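Local structure of SGNH-hydrolase family esterase (Altererythrobacter indicus, 7C2A) at residues Leu65-Ile76 against Glu103-Met114. The protein hydrolyses ester bonds as an esterase of the SGNH-hydrolase family and probably has lysophospholipase activity. Numbering follows the deposited sequence. Where two conformers were deposited one is given.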
loop_
_atom_site.group_PDB
_atom_site.type_symbol
_atom_site.label_atom_id
_atom_site.label_comp_id
_atom_site.label_asym_id
_atom_site.label_seq_id
_atom_site.Cartn_x
_atom_site.Cartn_y
_atom_site.Cartn_z
ATOM N N LEU A 65 3.568 11.362 -13.263
ATOM C CA LEU A 65 3.148 11.160 -14.648
ATOM C C LEU A 65 3.925 12.057 -15.607
ATOM O O LEU A 65 4.378 11.603 -16.666
ATOM C CB LEU A 65 1.651 11.414 -14.767
ATOM C CG LEU A 65 0.794 10.362 -14.065
ATOM C CD1 LEU A 65 -0.641 10.830 -13.974
ATOM C CD2 LEU A 65 0.876 9.008 -14.792
ATOM N N ASP A 66 4.100 13.331 -15.248
ATOM C CA ASP A 66 4.830 14.268 -16.097
ATOM C C ASP A 66 6.303 13.913 -16.205
ATOM O O ASP A 66 6.970 14.372 -17.141
ATOM C CB ASP A 66 4.705 15.691 -15.537
ATOM C CG ASP A 66 3.313 16.272 -15.675
ATOM O OD1 ASP A 66 2.471 15.721 -16.410
ATOM O OD2 ASP A 66 3.064 17.315 -15.035
ATOM N N SER A 67 6.832 13.137 -15.265
ATOM C CA SER A 67 8.228 12.740 -15.310
ATOM C C SER A 67 8.484 11.574 -16.247
ATOM O O SER A 67 9.654 11.263 -16.499
ATOM C CB SER A 67 8.718 12.363 -13.913
ATOM O OG SER A 67 8.718 13.494 -13.068
ATOM N N GLN A 68 7.444 10.934 -16.767
ATOM C CA GLN A 68 7.629 9.703 -17.532
ATOM C C GLN A 68 7.995 10.014 -18.973
ATOM O O GLN A 68 7.269 10.754 -19.641
ATOM C CB GLN A 68 6.338 8.896 -17.523
ATOM C CG GLN A 68 5.950 8.404 -16.153
ATOM C CD GLN A 68 7.123 7.792 -15.433
ATOM O OE1 GLN A 68 7.840 6.945 -15.986
ATOM N NE2 GLN A 68 7.339 8.205 -14.200
ATOM N N PRO A 69 9.074 9.435 -19.505
ATOM C CA PRO A 69 9.310 9.562 -20.950
ATOM C C PRO A 69 8.254 8.858 -21.777
ATOM O O PRO A 69 7.931 9.316 -22.880
ATOM C CB PRO A 69 10.699 8.938 -21.148
ATOM C CG PRO A 69 11.321 8.921 -19.780
ATOM C CD PRO A 69 10.178 8.754 -18.818
ATOM N N ASP A 70 7.693 7.760 -21.273
ATOM C CA ASP A 70 6.668 7.007 -21.978
ATOM C C ASP A 70 5.414 6.978 -21.123
ATOM O O ASP A 70 5.465 6.584 -19.951
ATOM C CB ASP A 70 7.103 5.562 -22.210
ATOM C CG ASP A 70 8.363 5.458 -23.025
ATOM O OD1 ASP A 70 8.448 6.109 -24.093
ATOM O OD2 ASP A 70 9.267 4.710 -22.589
ATOM N N LYS A 71 4.297 7.359 -21.711
ATOM C CA LYS A 71 3.048 7.405 -20.974
ATOM C C LYS A 71 2.662 6.001 -20.515
ATOM O O LYS A 71 2.693 5.055 -21.319
ATOM C CB LYS A 71 1.958 7.953 -21.883
ATOM C CG LYS A 71 0.649 8.201 -21.191
ATOM C CD LYS A 71 -0.373 8.728 -22.176
ATOM C CE LYS A 71 -1.624 9.159 -21.452
ATOM N NZ LYS A 71 -2.585 9.810 -22.390
ATOM N N PRO A 72 2.290 5.817 -19.252
ATOM C CA PRO A 72 1.866 4.488 -18.806
ATOM C C PRO A 72 0.667 3.990 -19.588
ATOM O O PRO A 72 -0.262 4.740 -19.898
ATOM C CB PRO A 72 1.514 4.710 -17.333
ATOM C CG PRO A 72 2.368 5.879 -16.925
ATOM C CD PRO A 72 2.371 6.775 -18.134
ATOM N N GLU A 73 0.699 2.698 -19.894
ATOM C CA GLU A 73 -0.404 2.026 -20.551
ATOM C C GLU A 73 -1.368 1.382 -19.557
ATOM O O GLU A 73 -2.469 0.981 -19.939
ATOM C CB GLU A 73 0.150 1.004 -21.557
ATOM C CG GLU A 73 1.066 1.665 -22.599
ATOM C CD GLU A 73 1.825 0.667 -23.458
ATOM O OE1 GLU A 73 3.055 0.535 -23.267
ATOM O OE2 GLU A 73 1.188 0.040 -24.331
ATOM N N LEU A 74 -0.986 1.333 -18.289
ATOM C CA LEU A 74 -1.812 0.871 -17.188
ATOM C C LEU A 74 -1.188 1.480 -15.948
ATOM O O LEU A 74 0.038 1.540 -15.843
ATOM C CB LEU A 74 -1.767 -0.657 -17.067
ATOM C CG LEU A 74 -2.376 -1.280 -15.808
ATOM C CD1 LEU A 74 -3.875 -1.060 -15.764
ATOM C CD2 LEU A 74 -2.072 -2.770 -15.747
ATOM N N ALA A 75 -2.030 1.938 -15.025
ATOM C CA ALA A 75 -1.581 2.418 -13.723
ATOM C C ALA A 75 -2.175 1.520 -12.653
ATOM O O ALA A 75 -3.399 1.356 -12.587
ATOM C CB ALA A 75 -2.025 3.861 -13.473
ATOM N N ILE A 76 -1.314 0.957 -11.816
ATOM C CA ILE A 76 -1.730 0.160 -10.671
ATOM C C ILE A 76 -1.608 1.046 -9.445
ATOM O O ILE A 76 -0.517 1.535 -9.139
ATOM C CB ILE A 76 -0.863 -1.100 -10.515
ATOM C CG1 ILE A 76 -0.794 -1.905 -11.821
ATOM C CG2 ILE A 76 -1.385 -1.932 -9.353
ATOM C CD1 ILE A 76 0.179 -3.087 -11.783
ATOM N N GLU A 103 -7.124 12.121 -11.992
ATOM C CA GLU A 103 -6.000 12.523 -12.828
ATOM C C GLU A 103 -5.657 11.443 -13.854
ATOM O O GLU A 103 -5.426 11.743 -15.031
ATOM C CB GLU A 103 -4.804 12.861 -11.944
ATOM C CG GLU A 103 -3.559 13.264 -12.714
ATOM C CD GLU A 103 -3.723 14.542 -13.524
ATOM O OE1 GLU A 103 -4.673 15.311 -13.268
ATOM O OE2 GLU A 103 -2.900 14.780 -14.431
ATOM N N LEU A 104 -5.614 10.177 -13.427
ATOM C CA LEU A 104 -5.353 9.092 -14.371
ATOM C C LEU A 104 -6.435 9.028 -15.441
ATOM O O LEU A 104 -6.137 8.854 -16.630
ATOM C CB LEU A 104 -5.254 7.764 -13.618
ATOM C CG LEU A 104 -4.015 7.660 -12.727
ATOM C CD1 LEU A 104 -4.169 6.541 -11.698
ATOM C CD2 LEU A 104 -2.759 7.456 -13.549
ATOM N N GLN A 105 -7.698 9.178 -15.037
ATOM C CA GLN A 105 -8.803 9.135 -15.989
ATOM C C GLN A 105 -8.734 10.297 -16.970
ATOM O O GLN A 105 -9.023 10.131 -18.164
ATOM C CB GLN A 105 -10.122 9.168 -15.222
ATOM C CG GLN A 105 -11.321 8.657 -15.990
ATOM C CD GLN A 105 -12.533 8.516 -15.098
ATOM O OE1 GLN A 105 -12.908 9.456 -14.399
ATOM N NE2 GLN A 105 -13.143 7.338 -15.104
ATOM N N ARG A 106 -8.379 11.489 -16.489
ATOM C CA ARG A 106 -8.226 12.619 -17.395
ATOM C C ARG A 106 -7.256 12.279 -18.517
ATOM O O ARG A 106 -7.496 12.618 -19.683
ATOM C CB ARG A 106 -7.735 13.836 -16.615
ATOM C CG ARG A 106 -7.663 15.113 -17.417
ATOM C CD ARG A 106 -7.137 16.238 -16.546
ATOM N NE ARG A 106 -5.711 16.090 -16.283
ATOM C CZ ARG A 106 -4.756 16.423 -17.145
ATOM N NH1 ARG A 106 -5.079 16.936 -18.323
ATOM N NH2 ARG A 106 -3.483 16.249 -16.827
ATOM N N ARG A 107 -6.167 11.586 -18.188
ATOM C CA ARG A 107 -5.151 11.228 -19.165
ATOM C C ARG A 107 -5.474 9.939 -19.896
ATOM O O ARG A 107 -4.641 9.454 -20.662
ATOM C CB ARG A 107 -3.783 11.120 -18.492
ATOM C CG ARG A 107 -3.398 12.368 -17.724
ATOM C CD ARG A 107 -1.930 12.345 -17.401
ATOM N NE ARG A 107 -1.573 13.408 -16.470
ATOM C CZ ARG A 107 -0.384 13.993 -16.432
ATOM N NH1 ARG A 107 0.563 13.639 -17.283
ATOM N NH2 ARG A 107 -0.155 14.946 -15.552
ATOM N N LYS A 108 -6.652 9.370 -19.659
ATOM C CA LYS A 108 -7.082 8.139 -20.317
ATOM C C LYS A 108 -6.119 6.978 -20.064
ATOM O O LYS A 108 -5.853 6.165 -20.950
ATOM C CB LYS A 108 -7.347 8.352 -21.810
ATOM C CG LYS A 108 -8.385 9.433 -22.055
ATOM C CD LYS A 108 -8.976 9.375 -23.451
ATOM C CE LYS A 108 -10.260 10.187 -23.519
ATOM N NZ LYS A 108 -11.216 9.622 -24.509
ATOM N N ILE A 109 -5.593 6.896 -18.848
ATOM C CA ILE A 109 -4.726 5.796 -18.433
ATOM C C ILE A 109 -5.580 4.769 -17.701
ATOM O O ILE A 109 -6.178 5.103 -16.666
ATOM C CB ILE A 109 -3.578 6.294 -17.548
ATOM C CG1 ILE A 109 -2.688 7.257 -18.338
ATOM C CG2 ILE A 109 -2.781 5.099 -17.029
ATOM C CD1 ILE A 109 -1.665 7.971 -17.494
ATOM N N PRO A 110 -5.674 3.535 -18.197
ATOM C CA PRO A 110 -6.429 2.500 -17.485
ATOM C C PRO A 110 -5.899 2.274 -16.078
ATOM O O PRO A 110 -4.702 2.394 -15.815
ATOM C CB PRO A 110 -6.220 1.255 -18.357
ATOM C CG PRO A 110 -5.912 1.784 -19.720
ATOM C CD PRO A 110 -5.124 3.043 -19.473
ATOM N N ILE A 111 -6.807 1.891 -15.184
ATOM C CA ILE A 111 -6.524 1.793 -13.756
ATOM C C ILE A 111 -6.803 0.380 -13.261
ATOM O O ILE A 111 -7.876 -0.180 -13.524
ATOM C CB ILE A 111 -7.399 2.770 -12.954
ATOM C CG1 ILE A 111 -7.168 4.213 -13.398
ATOM C CG2 ILE A 111 -7.152 2.612 -11.453
ATOM C CD1 ILE A 111 -8.290 5.135 -12.989
ATOM N N LEU A 112 -5.865 -0.163 -12.491
ATOM C CA LEU A 112 -6.103 -1.313 -11.629
ATOM C C LEU A 112 -5.896 -0.858 -10.189
ATOM O O LEU A 112 -4.815 -0.376 -9.833
ATOM C CB LEU A 112 -5.150 -2.457 -11.971
ATOM C CG LEU A 112 -5.229 -3.688 -11.070
ATOM C CD1 LEU A 112 -6.603 -4.326 -11.147
ATOM C CD2 LEU A 112 -4.146 -4.685 -11.452
ATOM N N LEU A 113 -6.921 -1.005 -9.363
ATOM C CA LEU A 113 -6.881 -0.599 -7.968
ATOM C C LEU A 113 -6.599 -1.806 -7.083
ATOM O O LEU A 113 -7.288 -2.821 -7.183
ATOM C CB LEU A 113 -8.228 0.012 -7.593
ATOM C CG LEU A 113 -8.344 0.788 -6.284
ATOM C CD1 LEU A 113 -7.417 1.995 -6.251
ATOM C CD2 LEU A 113 -9.782 1.226 -6.058
ATOM N N MET A 114 -5.600 -1.678 -6.212
ATOM C CA MET A 114 -5.254 -2.763 -5.256
ATOM C C MET A 114 -6.018 -2.497 -3.954
ATOM O O MET A 114 -5.706 -1.514 -3.264
ATOM C CB MET A 114 -3.747 -2.787 -4.991
ATOM C CG MET A 114 -2.934 -3.189 -6.215
ATOM S SD MET A 114 -3.543 -4.730 -6.953
ATOM C CE MET A 114 -2.066 -5.315 -7.784
HETATM O O HOH W 1 -3.730 6.723 -22.932
#
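R107, just past helix 90-106, meets D66 through a salt bridge: NH1 and NH2 of R107 both donate to OD1 of D66, the NH2 bond measuring 2.9 Å. OD1 lies near the guanidinium plane, whereas the carboxylate is turned 38° against that plane. The other edge is held from within 103-114, where R107 NE, 2.8 Å from E103 OE2, and NH2 share that oxygen with R106 NH2; E103 OE1 also pairs with K62. L65 CB sits over one guanidinium face, 3.5 Å from R107 NH1. Replacing R107 by an alanine would remove the guanidinium, which would probably leave D66 without this cationic partner and uncover one flank of L65.

A second polar tie comes from K71, whose extended chain, with CG anti to the backbone N (chi1 -173°), brings NZ within 2.7 Å of R107 O, in the carbonyl plane. That carbonyl lies just ahead of K108, the positive-phi residue of the Schellman motif closing helix 90-106.

Apolar contacts join the helix residues L65 and L104 to A75 and I109. A75 CB meets L104 CD2 at 3.7 Å and also I109 CG2, while the L65 and I109 side chains run past each other in opposite directions, CD2 of L65 nearest CD1 of I109. I76 CG2 rests on M114 CG.

The strands pair in parallel: A75 N donates to P110 O (2.8 Å) and L112 N to A75 O (2.9 Å), with strand directions 11° apart. On its other side strand 74-78 is bonded to 6-12, L74 and I76 both pairing with L9, and helix 90-106 completes a beta-alpha-beta crossover in the five-stranded parallel sheet of the SGNH-hydrolase alpha/beta fold.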